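Local coordinates for protein DNA polymerase III, beta subunit (Thermotoga maritima, PDB 1VPK) that probably confers processivity on DNA polymerases by tethering them to DNA, forming a ring-shaped head-to-tail homodimer around the duplex, at residues A[26-31]-A[214-219]. Numbering follows the deposited sequence.
Sequences ITIASK and QNVLDN
Where the N-terminal and central domains of this DNA polymerase III beta subunit join, Asn215 of helix 207-218 reaches across to the last turn of helix 19-29, a worked example of a side-chain amide gripping a main-chain carbonyl oxygen. With CG anti to the backbone N (chi1 -173°), Asn215 gives its ND2 to Thr27 O at 2.8 Å. The bond is practically straight, 179° at the hydrogen, and the acceptor lies in the amide plane. Ser30 OG also donates to Thr27 O, at 2.7 Å, so this oxygen accepts from two side chains as well as from the backbone N of Ser30. Glu212 OE1 takes a further bond from Asn215 ND2, fixing the rotation of the amide, while Lys31 CG lies 4.0 Å from Asn215 CG. Beside this polar centre lies an apolar patch: Ile28 CG2 meets Val216 CG2 at 4.2 Å, the two side chains crossing at about a right angle near strand 241-246. Ile28 CG1 packs on Asn219 CB at 3.5 Å. Asn219, just past helix 207-218, turns its amide back onto the helix's last turn, ND2 bonding in plane to a lone pair of Asn215 O at 2.7 Å, and Thr27 CG2 sits 3.9 Å from Asn219 OD1.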
ATOM      1  N   ILE A  26     -18.703   0.409 -16.512  1.00 49.02           N
ATOM      2  CA  ILE A  26     -17.688  -0.640 -16.437  1.00 50.35           C
ATOM      3  C   ILE A  26     -17.349  -0.945 -14.981  1.00 50.32           C
ATOM      4  O   ILE A  26     -17.301  -2.098 -14.589  1.00 49.83           O
ATOM      5  CB  ILE A  26     -16.431  -0.243 -17.253  1.00 49.72           C
ATOM      6  CG1 ILE A  26     -16.753  -0.278 -18.759  1.00 49.87           C
ATOM      7  CG2 ILE A  26     -15.207  -1.079 -16.868  1.00 52.77           C
ATOM      8  CD1 ILE A  26     -16.932  -1.597 -19.305  1.00 57.31           C
ATOM      9  N   THR A  27     -17.078   0.102 -14.200  1.00 50.69           N
ATOM     10  CA  THR A  27     -16.728  -0.027 -12.796  1.00 51.12           C
ATOM     11  C   THR A  27     -17.816  -0.733 -12.021  1.00 51.53           C
ATOM     12  O   THR A  27     -17.544  -1.634 -11.210  1.00 50.99           O
ATOM     13  CB  THR A  27     -16.467   1.379 -12.178  1.00 51.57           C
ATOM     14  OG1 THR A  27     -15.362   1.964 -12.863  1.00 52.30           O
ATOM     15  CG2 THR A  27     -16.097   1.309 -10.736  1.00 52.61           C
ATOM     16  N   ILE A  28     -19.051  -0.336 -12.274  1.00 50.95           N
ATOM     17  CA  ILE A  28     -20.177  -0.919 -11.578  1.00 52.69           C
ATOM     18  C   ILE A  28     -20.340  -2.407 -11.817  1.00 53.29           C
ATOM     19  O   ILE A  28     -20.649  -3.159 -10.884  1.00 55.68           O
ATOM     20  CB  ILE A  28     -21.487  -0.204 -11.943  1.00 53.28           C
ATOM     21  CG1 ILE A  28     -21.476   1.125 -11.248  1.00 51.85           C
ATOM     22  CG2 ILE A  28     -22.736  -1.044 -11.497  1.00 55.66           C
ATOM     23  CD1 ILE A  28     -22.519   2.115 -11.720  1.00 57.35           C
ATOM     24  N   ALA A  29     -20.182  -2.820 -13.066  1.00 51.54           N
ATOM     25  CA  ALA A  29     -20.251  -4.228 -13.457  1.00 51.02           C
ATOM     26  C   ALA A  29     -19.072  -5.091 -13.054  1.00 50.74           C
ATOM     27  O   ALA A  29     -19.216  -6.319 -12.986  1.00 52.33           O
ATOM     28  CB  ALA A  29     -20.467  -4.330 -14.973  1.00 50.86           C
ATOM     29  N   SER A  30     -17.935  -4.469 -12.754  1.00 49.81           N
ATOM     30  CA  SER A  30     -16.668  -5.156 -12.673  1.00 50.88           C
ATOM     31  C   SER A  30     -16.572  -6.224 -11.598  1.00 50.45           C
ATOM     32  O   SER A  30     -15.864  -7.179 -11.802  1.00 48.82           O
ATOM     33  CB  SER A  30     -15.492  -4.180 -12.511  1.00 50.79           C
ATOM     34  OG  SER A  30     -15.628  -3.481 -11.319  1.00 49.29           O
ATOM     35  N   LYS A  31     -17.296  -6.083 -10.481  1.00 50.32           N
ATOM     36  CA  LYS A  31     -17.124  -7.039  -9.403  1.00 49.95           C
ATOM     37  C   LYS A  31     -18.044  -8.279  -9.534  1.00 49.34           C
ATOM     38  O   LYS A  31     -18.067  -9.155  -8.664  1.00 51.37           O
ATOM     39  CB  LYS A  31     -17.225  -6.358  -8.036  1.00 51.03           C
ATOM     40  CG  LYS A  31     -16.057  -5.397  -7.760  1.00 53.53           C
ATOM     41  CD  LYS A  31     -15.818  -5.258  -6.285  1.00 58.22           C
ATOM     42  CE  LYS A  31     -14.504  -4.528  -5.883  1.00 59.30           C
ATOM     43  NZ  LYS A  31     -14.346  -4.742  -4.352  1.00 61.01           N
ATOM     44  N   GLN A 214     -21.934  -3.701  -2.693  1.00 50.89           N
ATOM     45  CA  GLN A 214     -21.201  -2.564  -2.188  1.00 51.77           C
ATOM     46  C   GLN A 214     -20.698  -1.706  -3.360  1.00 51.21           C
ATOM     47  O   GLN A 214     -20.707  -0.467  -3.312  1.00 50.41           O
ATOM     48  CB  GLN A 214     -19.985  -3.026  -1.416  1.00 53.08           C
ATOM     49  CG  GLN A 214     -20.157  -3.320   0.018  1.00 58.18           C
ATOM     50  CD  GLN A 214     -18.797  -3.290   0.712  1.00 63.09           C
ATOM     51  OE1 GLN A 214     -17.888  -4.061   0.357  1.00 63.91           O
ATOM     52  NE2 GLN A 214     -18.637  -2.376   1.659  1.00 63.90           N
ATOM     53  N   ASN A 215     -20.220  -2.373  -4.400  1.00 49.88           N
ATOM     54  CA  ASN A 215     -19.689  -1.700  -5.584  1.00 49.20           C
ATOM     55  C   ASN A 215     -20.778  -0.854  -6.247  1.00 49.33           C
ATOM     56  O   ASN A 215     -20.564   0.299  -6.651  1.00 48.34           O
ATOM     57  CB  ASN A 215     -19.171  -2.761  -6.564  1.00 48.69           C
ATOM     58  CG  ASN A 215     -18.457  -2.170  -7.726  1.00 48.41           C
ATOM     59  OD1 ASN A 215     -17.575  -1.331  -7.561  1.00 49.83           O
ATOM     60  ND2 ASN A 215     -18.808  -2.617  -8.921  1.00 47.03           N
ATOM     61  N   VAL A 216     -21.956  -1.450  -6.355  1.00 49.55           N
ATOM     62  CA  VAL A 216     -23.131  -0.763  -6.905  1.00 50.84           C
ATOM     63  C   VAL A 216     -23.470   0.519  -6.091  1.00 50.53           C
ATOM     64  O   VAL A 216     -23.544   1.648  -6.643  1.00 50.57           O
ATOM     65  CB  VAL A 216     -24.360  -1.727  -6.943  1.00 50.85           C
ATOM     66  CG1 VAL A 216     -25.631  -0.976  -7.271  1.00 52.43           C
ATOM     67  CG2 VAL A 216     -24.142  -2.764  -7.988  1.00 52.13           C
ATOM     68  N   LEU A 217     -23.571   0.333  -4.791  1.00 49.84           N
ATOM     69  CA  LEU A 217     -23.946   1.410  -3.861  1.00 51.40           C
ATOM     70  C   LEU A 217     -22.910   2.522  -3.845  1.00 51.34           C
ATOM     71  O   LEU A 217     -23.268   3.709  -3.790  1.00 52.54           O
ATOM     72  CB  LEU A 217     -24.146   0.849  -2.457  1.00 50.94           C
ATOM     73  CG  LEU A 217     -25.224  -0.211  -2.274  1.00 52.33           C
ATOM     74  CD1 LEU A 217     -25.172  -0.816  -0.897  1.00 50.56           C
ATOM     75  CD2 LEU A 217     -26.634   0.323  -2.558  1.00 54.11           C
ATOM     76  N   ASP A 218     -21.627   2.152  -3.879  1.00 50.75           N
ATOM     77  CA  ASP A 218     -20.560   3.139  -3.903  1.00 51.33           C
ATOM     78  C   ASP A 218     -20.524   3.874  -5.218  1.00 49.89           C
ATOM     79  O   ASP A 218     -19.921   4.932  -5.263  1.00 50.74           O
ATOM     80  CB  ASP A 218     -19.170   2.538  -3.582  1.00 52.61           C
ATOM     81  CG  ASP A 218     -19.061   1.999  -2.116  1.00 56.38           C
ATOM     82  OD1 ASP A 218     -19.817   2.455  -1.212  1.00 62.11           O
ATOM     83  OD2 ASP A 218     -18.211   1.100  -1.871  1.00 60.65           O
ATOM     84  N   ASN A 219     -21.190   3.372  -6.262  1.00 47.95           N
ATOM     85  CA  ASN A 219     -21.148   4.011  -7.574  1.00 47.48           C
ATOM     86  C   ASN A 219     -22.470   4.446  -8.153  1.00 48.16           C
ATOM     87  O   ASN A 219     -22.568   4.695  -9.341  1.00 48.56           O
ATOM     88  CB  ASN A 219     -20.412   3.099  -8.574  1.00 47.06           C
ATOM     89  CG  ASN A 219     -18.977   2.978  -8.256  1.00 43.47           C
ATOM     90  OD1 ASN A 219     -18.195   3.818  -8.621  1.00 48.21           O
ATOM     91  ND2 ASN A 219     -18.624   1.967  -7.533  1.00 42.21           N
TER